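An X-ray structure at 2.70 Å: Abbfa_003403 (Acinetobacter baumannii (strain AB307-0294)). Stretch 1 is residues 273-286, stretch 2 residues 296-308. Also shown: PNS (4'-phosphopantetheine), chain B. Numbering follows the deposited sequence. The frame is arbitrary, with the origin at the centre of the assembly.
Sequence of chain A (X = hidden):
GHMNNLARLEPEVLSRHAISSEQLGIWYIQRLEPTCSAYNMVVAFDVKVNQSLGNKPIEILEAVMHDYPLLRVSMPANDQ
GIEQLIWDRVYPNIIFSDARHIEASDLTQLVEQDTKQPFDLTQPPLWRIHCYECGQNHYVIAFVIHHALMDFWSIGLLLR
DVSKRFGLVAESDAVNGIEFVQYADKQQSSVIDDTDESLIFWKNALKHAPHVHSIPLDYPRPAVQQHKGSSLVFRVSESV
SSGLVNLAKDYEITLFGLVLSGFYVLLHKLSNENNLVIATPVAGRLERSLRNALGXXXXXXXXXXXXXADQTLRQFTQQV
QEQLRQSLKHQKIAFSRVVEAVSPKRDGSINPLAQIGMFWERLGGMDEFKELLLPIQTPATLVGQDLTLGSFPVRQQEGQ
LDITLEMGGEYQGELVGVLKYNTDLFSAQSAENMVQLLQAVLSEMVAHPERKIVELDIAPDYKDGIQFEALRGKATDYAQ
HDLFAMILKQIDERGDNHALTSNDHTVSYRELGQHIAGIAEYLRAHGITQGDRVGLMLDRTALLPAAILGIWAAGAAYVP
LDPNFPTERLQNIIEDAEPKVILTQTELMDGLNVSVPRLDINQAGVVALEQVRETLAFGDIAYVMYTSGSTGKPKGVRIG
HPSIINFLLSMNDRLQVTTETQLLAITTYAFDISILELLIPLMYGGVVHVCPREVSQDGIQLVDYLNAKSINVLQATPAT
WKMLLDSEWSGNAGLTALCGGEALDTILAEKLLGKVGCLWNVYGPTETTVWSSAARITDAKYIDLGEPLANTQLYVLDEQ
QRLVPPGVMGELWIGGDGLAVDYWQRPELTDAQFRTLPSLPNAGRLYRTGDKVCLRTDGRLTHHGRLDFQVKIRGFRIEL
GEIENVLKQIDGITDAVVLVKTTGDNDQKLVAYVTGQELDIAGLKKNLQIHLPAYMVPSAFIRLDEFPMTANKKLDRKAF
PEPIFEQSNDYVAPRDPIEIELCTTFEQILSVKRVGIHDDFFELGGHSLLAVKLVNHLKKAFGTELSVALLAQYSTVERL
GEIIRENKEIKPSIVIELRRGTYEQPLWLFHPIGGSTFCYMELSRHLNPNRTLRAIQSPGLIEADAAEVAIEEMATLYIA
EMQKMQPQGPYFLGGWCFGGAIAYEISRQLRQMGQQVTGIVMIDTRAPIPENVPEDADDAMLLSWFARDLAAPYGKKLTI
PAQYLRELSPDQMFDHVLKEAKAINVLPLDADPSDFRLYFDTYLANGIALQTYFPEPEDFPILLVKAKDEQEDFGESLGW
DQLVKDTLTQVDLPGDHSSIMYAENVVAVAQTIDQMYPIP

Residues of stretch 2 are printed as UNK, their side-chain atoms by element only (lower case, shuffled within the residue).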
# COMPACT_ATOMS: atom_id res chain seq x y z
N GLU A 273 18.06 -9.12 -3.95
CA GLU A 273 18.16 -7.78 -4.51
C GLU A 273 19.58 -7.24 -4.33
O GLU A 273 20.24 -7.54 -3.35
CB GLU A 273 17.14 -6.86 -3.83
CG GLU A 273 17.04 -5.51 -4.50
CD GLU A 273 16.51 -5.60 -5.91
OE1 GLU A 273 15.73 -6.54 -6.20
OE2 GLU A 273 16.90 -4.74 -6.73
N ASN A 274 20.04 -6.46 -5.30
CA ASN A 274 21.40 -5.93 -5.29
C ASN A 274 21.45 -4.53 -4.69
O ASN A 274 22.47 -4.10 -4.18
CB ASN A 274 21.97 -5.90 -6.71
CG ASN A 274 22.00 -7.27 -7.35
OD1 ASN A 274 22.27 -8.27 -6.69
ND2 ASN A 274 21.69 -7.32 -8.65
N ASN A 275 20.33 -3.82 -4.76
CA ASN A 275 20.28 -2.47 -4.23
C ASN A 275 19.54 -2.45 -2.90
O ASN A 275 18.32 -2.62 -2.84
CB ASN A 275 19.62 -1.53 -5.25
CG ASN A 275 20.51 -1.26 -6.45
OD1 ASN A 275 20.20 -1.67 -7.57
ND2 ASN A 275 21.60 -0.55 -6.23
N LEU A 276 20.31 -2.27 -1.83
CA LEU A 276 19.77 -2.29 -0.48
C LEU A 276 20.11 -1.01 0.26
O LEU A 276 21.23 -0.50 0.13
CB LEU A 276 20.30 -3.47 0.29
CG LEU A 276 20.21 -4.82 -0.41
CD1 LEU A 276 21.27 -5.77 0.17
CD2 LEU A 276 18.82 -5.37 -0.22
N VAL A 277 19.15 -0.49 1.03
CA VAL A 277 19.43 0.65 1.90
C VAL A 277 19.29 0.30 3.38
O VAL A 277 18.33 -0.34 3.78
CB VAL A 277 18.49 1.83 1.60
CG1 VAL A 277 18.81 3.00 2.50
CG2 VAL A 277 18.63 2.24 0.16
N ILE A 278 20.28 0.71 4.18
CA ILE A 278 20.23 0.53 5.63
C ILE A 278 20.48 1.85 6.35
O ILE A 278 21.50 2.50 6.11
CB ILE A 278 21.25 -0.50 6.11
CG1 ILE A 278 20.94 -1.88 5.55
CG2 ILE A 278 21.27 -0.58 7.63
CD1 ILE A 278 21.79 -2.97 6.14
N ALA A 279 19.58 2.23 7.25
CA ALA A 279 19.74 3.47 8.03
C ALA A 279 20.64 3.22 9.23
O ALA A 279 20.51 2.18 9.87
CB ALA A 279 18.39 4.02 8.49
N THR A 280 21.54 4.16 9.52
CA THR A 280 22.42 4.10 10.70
C THR A 280 22.57 5.42 11.45
O THR A 280 23.33 6.28 11.04
CB THR A 280 23.86 3.68 10.35
OG1 THR A 280 23.85 2.53 9.50
CG2 THR A 280 24.61 3.35 11.63
N PRO A 281 21.84 5.58 12.54
CA PRO A 281 22.02 6.67 13.50
C PRO A 281 23.47 6.98 13.85
O PRO A 281 24.25 6.04 14.09
CB PRO A 281 21.30 6.15 14.74
CG PRO A 281 20.15 5.40 14.16
CD PRO A 281 20.64 4.78 12.86
N VAL A 282 23.83 8.26 13.87
CA VAL A 282 25.11 8.68 14.40
C VAL A 282 24.90 9.56 15.63
O VAL A 282 23.89 10.27 15.72
CB VAL A 282 25.94 9.43 13.35
CG1 VAL A 282 26.15 8.55 12.15
CG2 VAL A 282 25.28 10.74 12.96
N ALA A 283 25.84 9.50 16.56
CA ALA A 283 25.75 10.22 17.83
C ALA A 283 25.53 11.72 17.63
O ALA A 283 24.76 12.34 18.36
CB ALA A 283 27.02 9.97 18.66
N GLY A 284 26.24 12.29 16.66
CA GLY A 284 26.04 13.68 16.28
C GLY A 284 26.69 14.77 17.12
O GLY A 284 26.32 15.94 16.98
N ARG A 285 27.65 14.42 17.98
CA ARG A 285 28.27 15.44 18.83
C ARG A 285 29.75 15.60 18.49
O ARG A 285 30.64 15.20 19.26
CB ARG A 285 28.11 15.11 20.31
CG ARG A 285 26.70 14.72 20.70
CD ARG A 285 26.67 13.99 22.03
NE ARG A 285 25.31 13.68 22.46
CZ ARG A 285 24.71 14.30 23.48
NH1 ARG A 285 25.36 15.24 24.16
NH2 ARG A 285 23.47 13.94 23.84
N LEU A 286 30.02 16.19 17.34
CA LEU A 286 31.40 16.31 16.89
C LEU A 286 32.12 17.39 17.69
O LEU A 286 33.25 17.17 18.14
CB LEU A 286 31.45 16.58 15.38
CG LEU A 286 30.89 15.41 14.56
CD1 LEU A 286 31.01 15.65 13.06
CD2 LEU A 286 31.54 14.08 14.95
N UNK A 296 18.65 16.08 21.96
CA UNK A 296 18.47 15.10 20.90
C UNK A 296 19.35 15.48 19.70
O UNK A 296 19.03 16.38 18.93
n UNK A 296 17.37 13.18 17.34
c UNK A 296 16.98 14.99 20.56
o UNK A 296 18.08 12.58 19.38
c UNK A 296 17.41 13.31 18.66
c UNK A 296 16.52 14.39 19.23
N UNK A 297 20.48 14.78 19.60
CA UNK A 297 21.56 15.14 18.68
C UNK A 297 21.79 14.04 17.65
O UNK A 297 22.58 14.20 16.72
c UNK A 297 22.61 16.43 21.72
c UNK A 297 22.57 17.53 22.57
c UNK A 297 22.73 18.81 22.05
c UNK A 297 22.98 17.87 19.85
c UNK A 297 22.94 18.98 20.69
c UNK A 297 22.86 15.40 19.45
c UNK A 297 22.81 16.59 20.36
N UNK A 298 21.09 12.93 17.83
CA UNK A 298 21.23 11.77 16.97
C UNK A 298 20.65 12.02 15.58
O UNK A 298 19.51 12.44 15.46
c UNK A 298 21.38 10.00 18.70
c UNK A 298 20.17 9.52 16.59
c UNK A 298 20.52 10.57 17.61
N UNK A 299 21.43 11.75 14.53
CA UNK A 299 20.96 11.91 13.15
C UNK A 299 21.02 10.60 12.35
O UNK A 299 22.01 9.89 12.34
c UNK A 299 21.78 12.99 12.43
c UNK A 299 21.16 13.39 11.09
o UNK A 299 19.93 13.48 10.94
n UNK A 299 22.03 13.63 10.10
N UNK A 300 19.93 10.29 11.65
CA UNK A 300 19.90 9.11 10.82
C UNK A 300 20.69 9.39 9.53
O UNK A 300 20.60 10.47 8.97
c UNK A 300 18.44 8.71 10.48
c UNK A 300 18.39 7.46 9.60
o UNK A 300 17.71 8.45 11.68
N UNK A 301 21.49 8.42 9.09
CA UNK A 301 21.97 8.45 7.71
C UNK A 301 21.59 7.17 6.98
O UNK A 301 21.57 6.09 7.58
c UNK A 301 23.50 8.65 7.60
c UNK A 301 25.77 7.72 8.28
c UNK A 301 24.25 7.54 8.33
c UNK A 301 23.91 10.02 8.08
N UNK A 302 21.28 7.29 5.69
CA UNK A 302 20.94 6.14 4.85
C UNK A 302 22.11 5.70 3.95
O UNK A 302 22.57 6.46 3.08
c UNK A 302 19.71 6.45 4.00
N UNK A 303 22.59 4.48 4.16
CA UNK A 303 23.66 3.93 3.33
C UNK A 303 23.08 3.01 2.26
O UNK A 303 22.58 1.92 2.57
c UNK A 303 25.17 3.96 5.35
c UNK A 303 25.83 2.75 3.27
c UNK A 303 25.71 5.29 4.97
c UNK A 303 24.69 3.15 4.14
N UNK A 304 23.14 3.45 1.01
CA UNK A 304 22.64 2.64 -0.10
C UNK A 304 23.83 1.94 -0.76
O UNK A 304 24.71 2.60 -1.32
c UNK A 304 21.57 2.86 -2.40
c UNK A 304 21.20 2.74 -4.57
n UNK A 304 21.47 3.57 -3.57
c UNK A 304 21.87 3.52 -1.09
c UNK A 304 21.35 1.57 -2.72
n UNK A 304 21.12 1.52 -4.07
N UNK A 305 23.87 0.61 -0.65
CA UNK A 305 24.93 -0.22 -1.22
C UNK A 305 24.46 -0.90 -2.49
O UNK A 305 23.35 -1.44 -2.54
c UNK A 305 25.40 -1.31 -0.24
s UNK A 305 27.78 -0.21 0.73
c UNK A 305 26.13 -0.85 1.02
c UNK A 305 28.42 -1.49 -0.36
N UNK A 306 25.29 -0.90 -3.52
CA UNK A 306 25.01 -1.75 -4.66
C UNK A 306 25.84 -3.01 -4.49
O UNK A 306 27.05 -2.99 -4.71
c UNK A 306 25.34 -1.05 -5.97
c UNK A 306 24.75 -1.76 -7.18
o UNK A 306 24.71 -1.15 -8.27
o UNK A 306 24.32 -2.92 -7.04
N UNK A 307 25.20 -4.09 -4.05
CA UNK A 307 25.87 -5.38 -3.89
C UNK A 307 26.34 -5.94 -5.22
O UNK A 307 25.56 -6.02 -6.17
c UNK A 307 24.28 -5.93 -2.02
c UNK A 307 25.80 -7.70 -2.94
c UNK A 307 24.98 -6.46 -3.26
c UNK A 307 25.21 -5.54 -0.96
N UNK A 308 27.61 -6.31 -5.26
CA UNK A 308 28.16 -7.08 -6.37
C UNK A 308 28.47 -8.49 -5.87
O UNK A 308 29.47 -8.70 -5.18
o UNK A 308 31.28 -6.85 -8.28
c UNK A 308 30.09 -7.14 -8.04
c UNK A 308 29.41 -6.38 -6.91
o UNK A 308 29.45 -8.01 -8.67
O23 PNS B . 7.94 12.99 4.72
P24 PNS B . 8.56 14.23 5.31
O25 PNS B . 9.13 15.26 4.38
O27 PNS B . 9.76 13.69 6.24
C28 PNS B . 9.51 12.73 7.27
C29 PNS B . 10.80 12.46 8.02
C30 PNS B . 11.26 13.82 8.55
C31 PNS B . 11.84 11.88 7.05
C32 PNS B . 10.54 11.44 9.13
O33 PNS B . 9.75 10.38 8.57
C34 PNS B . 11.85 10.93 9.72
O35 PNS B . 12.65 11.67 10.27
N36 PNS B . 12.11 9.63 9.63
C37 PNS B . 13.34 9.05 10.15
C38 PNS B . 12.94 8.01 11.20
C39 PNS B . 13.98 7.95 12.27
O40 PNS B . 14.55 8.97 12.65
N41 PNS B . 14.21 6.73 12.74
C42 PNS B . 15.14 6.33 13.77
C43 PNS B . 15.17 4.83 13.58
S44 PNS B . 16.62 4.43 12.59

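Position 296 has three side-chain carbons in a row, the third carrying one oxygen and one nitrogen, and touches nothing on stretch 1: Gln 296. Its amide works locally, NE2 donating to O of position 298 at 2.9 Å.

Position 297 carries one carbon and a six-carbon ring, set against Arg 285. This is Phe 297; its CD2 lies 3.4 Å from Arg 285 NH2, over one face of the guanidinium, with NH2 near the plane of the ring at its edge. Its O lies 3.5 Å from Gly 284 CA; a CB on Gly 284 would fall 2.0 Å from that oxygen.

Position 298 is one carbon forking to two others, packed on the Pro 281 ring: Val 298.

Position 299 has two carbons, the second bearing oxygen and nitrogen, and its CB is 4.2 Å from Val 282 CG2. As Asn 299 it spends its amide elsewhere in the structure, while its backbone pairs twice with Val 282.

At 300 one carbon carries an oxygen and a carbon, the latter against Ala 279. Thr 300 sets CG2 3.6 Å from Ala 279 CB and gives a weak hydrogen bond from OG1 to PNS O40 at 3.3 Å.

Four carbons forked at the first, one arm two long, reach Val 282 from position 301. In Ile 301, CD1 lies 4.0 Å from Val 282 CG1.

Position 302 has a lone carbon, CB, 3.9 Å from Val 277 CG1: Ala 302.

Position 303 again shows four carbons forked at the first, on the sheet face shared with Ile 278. This is Ile 303; Ile 303 N to Ile 278 O is 3.0 Å and Ile 278 N to Ile 303 O is 3.1 Å, both hydrogen bonds.

One carbon leads to a five-membered ring with two nitrogens at 304, near Asn 275. This is His 304, whose NE2 accepts a weak bond from Asn 275 ND2 at 3.0 Å near the ring plane.

Position 305 is an unbranched chain of two carbons, sulfur and carbon, its end leading away from stretch 1: Met 305.

Position 306, two carbons and two oxygens, approaches Asn 275 but is poorly ordered: Asp 306.

Position 307 has four carbons forked at the first, against Leu 276: Ile 307.

Position 308, two carbons ending in two oxygens, makes no contact with stretch 1: Asp 308.

The rule is an antiparallel ladder whose backbone bonds set the register. Leu 276, Ile 278, Ile 303 and Met 305 line one face; Asn 275, Val 277, Ala 279, Ala 302, His 304 and Asp 306 line the other.

Stretch 2, residues 296-308: QFVNTIAIHMDID
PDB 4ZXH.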